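Local coordinates for protein alpha-amylase (Eubacterium rectale DSM 17629, PDB 6AZ5) that probably binds starch-derived alpha-glucans as a family CBM41 carbohydrate-binding module of a surface-anchored gut amylase, at residues G82-T85 / A86-F90. Residues are numbered along the deposited sequence; the frame is centred on the assembly and turned at random.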
ATOM      1  N   GLY A  82       4.853  -2.561 -15.103  1.00 23.91           N
ATOM      2  CA  GLY A  82       4.758  -3.702 -14.213  1.00 34.66           C
ATOM      3  C   GLY A  82       3.853  -3.476 -13.015  1.00 29.53           C
ATOM      4  O   GLY A  82       3.750  -2.366 -12.496  1.00 29.11           O
ATOM      5  N   SER A  83       3.191  -4.540 -12.577  1.00 31.33           N
ATOM      6  CA  SER A  83       2.382  -4.485 -11.369  1.00 29.06           C
ATOM      7  C   SER A  83       2.634  -5.712 -10.500  1.00 39.87           C
ATOM      8  O   SER A  83       3.477  -6.545 -10.828  1.00 41.97           O
ATOM      9  CB  SER A  83       0.896  -4.357 -11.724  1.00 31.27           C
ATOM     10  OG  SER A  83       0.438  -5.476 -12.456  1.00 34.29           O
ATOM     11  N   ASP A  84       1.909  -5.820  -9.391  1.00 37.73           N
ATOM     12  CA  ASP A  84       2.046  -6.969  -8.497  1.00 37.17           C
ATOM     13  C   ASP A  84       1.542  -8.245  -9.180  1.00 45.29           C
ATOM     14  O   ASP A  84       0.871  -8.177 -10.223  1.00 40.75           O
ATOM     15  CB  ASP A  84       1.286  -6.724  -7.191  1.00 33.67           C
ATOM     16  CG  ASP A  84       1.545  -7.797  -6.142  1.00 42.82           C
ATOM     17  OD1 ASP A  84       2.668  -8.341  -6.102  1.00 45.93           O
ATOM     18  OD2 ASP A  84       0.612  -8.109  -5.372  1.00 38.94           O
ATOM     19  N   THR A  85       1.852  -9.406  -8.599  1.00 41.95           N
ATOM     20  CA  THR A  85       1.534 -10.682  -9.249  1.00 44.93           C
ATOM     21  C   THR A  85       0.051 -11.101  -9.244  1.00 38.21           C
ATOM     22  O   THR A  85      -0.294 -12.084  -9.897  1.00 33.73           O
ATOM     23  CB  THR A  85       2.367 -11.850  -8.637  1.00 40.01           C
ATOM     24  OG1 THR A  85       2.109 -11.950  -7.231  1.00 43.21           O
ATOM     25  CG2 THR A  85       3.844 -11.619  -8.869  1.00 43.17           C
ATOM     26  N   ALA A  86      -0.815 -10.359  -8.548  1.00 40.64           N
ATOM     27  CA  ALA A  86      -2.263 -10.650  -8.544  1.00 39.21           C
ATOM     28  C   ALA A  86      -3.119  -9.576  -7.859  1.00 34.93           C
ATOM     29  O   ALA A  86      -2.590  -8.683  -7.201  1.00 39.96           O
ATOM     30  CB  ALA A  86      -2.540 -12.000  -7.878  1.00 30.67           C
ATOM     31  N   ASP A  87      -4.441  -9.674  -8.031  1.00 25.41           N
ATOM     32  CA  ASP A  87      -5.410  -8.868  -7.280  1.00 30.07           C
ATOM     33  C   ASP A  87      -5.252  -9.075  -5.779  1.00 36.45           C
ATOM     34  O   ASP A  87      -5.260 -10.211  -5.302  1.00 32.47           O
ATOM     35  CB  ASP A  87      -6.852  -9.233  -7.662  1.00 27.58           C
ATOM     36  CG  ASP A  87      -7.364  -8.475  -8.873  1.00 41.31           C
ATOM     37  OD1 ASP A  87      -6.538  -8.067  -9.717  1.00 36.93           O
ATOM     38  OD2 ASP A  87      -8.604  -8.294  -8.978  1.00 31.71           O
ATOM     39  N   ARG A  88      -5.147  -7.985  -5.030  1.00 27.84           N
ATOM     40  CA  ARG A  88      -5.083  -8.090  -3.578  1.00 19.27           C
ATOM     41  C   ARG A  88      -6.296  -7.436  -2.934  1.00 20.50           C
ATOM     42  O   ARG A  88      -7.115  -6.819  -3.616  1.00 23.99           O
ATOM     43  CB  ARG A  88      -3.800  -7.455  -3.040  1.00 21.48           C
ATOM     44  CG  ARG A  88      -2.535  -7.922  -3.720  1.00 25.62           C
ATOM     45  CD  ARG A  88      -2.438  -9.441  -3.771  1.00 32.26           C
ATOM     46  NE  ARG A  88      -1.174  -9.866  -4.370  1.00 34.11           N
ATOM     47  CZ  ARG A  88      -0.871 -11.123  -4.685  1.00 38.80           C
ATOM     48  NH1 ARG A  88      -1.741 -12.101  -4.462  1.00 30.30           N
ATOM     49  NH2 ARG A  88       0.309 -11.399  -5.225  1.00 32.94           N
ATOM     50  N   SER A  89      -6.414  -7.578  -1.619  1.00 20.99           N
ATOM     51  CA  SER A  89      -7.502  -6.939  -0.891  1.00 19.64           C
ATOM     52  C   SER A  89      -7.258  -6.917   0.611  1.00 19.44           C
ATOM     53  O   SER A  89      -6.469  -7.703   1.140  1.00 16.74           O
ATOM     54  CB  SER A  89      -8.835  -7.638  -1.177  1.00 20.22           C
ATOM     55  OG  SER A  89      -8.856  -8.936  -0.617  1.00 24.39           O
ATOM     56  N   PHE A  90      -7.948  -6.005   1.284  1.00 17.46           N
ATOM     57  CA  PHE A  90      -7.976  -5.958   2.739  1.00 19.17           C
ATOM     58  C   PHE A  90      -9.238  -5.249   3.179  1.00 21.59           C
ATOM     59  O   PHE A  90      -9.973  -4.700   2.359  1.00 18.72           O
ATOM     60  CB  PHE A  90      -6.739  -5.258   3.317  1.00 18.07           C
ATOM     61  CG  PHE A  90      -6.655  -3.785   3.004  1.00 15.86           C
ATOM     62  CD1 PHE A  90      -6.061  -3.345   1.831  1.00 15.86           C
ATOM     63  CD2 PHE A  90      -7.133  -2.840   3.900  1.00 21.92           C
ATOM     64  CE1 PHE A  90      -5.966  -1.986   1.542  1.00 17.35           C
ATOM     65  CE2 PHE A  90      -7.044  -1.476   3.619  1.00 17.78           C
ATOM     66  CZ  PHE A  90      -6.459  -1.050   2.435  1.00 17.41           C
TER
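D84 and R88, four residues apart on one continuous stretch, close a local salt bridge. R88 NE gives its hydrogen to D84 OD2 at 2.7 Å, a fairly straight bond (162°) that meets the oxygen nearly along its C-O axis and lies close to the guanidinium plane. R88 NH2 adds a weak second bond to the same OD2 at 3.3 Å. The two flat groups are not coplanar: carboxylate and guanidinium are turned 52° against each other, and OD2 alone receives the two N-H groups of this bridge. T85 OG1 lies 2.8 Å from R88 NH2 near the guanidinium edge, although the angle is poor for a hydrogen bond. A86 CB lies over one face of the guanidinium, 3.4 Å from its plane and nearer the margin than the centre. The bridge spans the turn that leads from the loop after strand 66-72 into strand 88-91, the antiparallel neighbour of 66-72 in the beta-sheet fold of this CBM41 module. A bend about the CB-CG bond of R88 brings the guanidinium back toward the loop. With CG anti to its own N (chi1 -172°), the D84 carboxylate reaches toward R88, while D84 OD1 takes a weak bond from T85 N at 2.8 Å. A methionine in place of R88 would probably leave the buried carboxylate of D84 without its countercharge, close to the like-charged D104. Farther out, Y102 OH is also hydrogen-bonded to D84 OD2, while backbone bonds of D84 with A71 and of R88 with L69 fix both residues against strand 66-72.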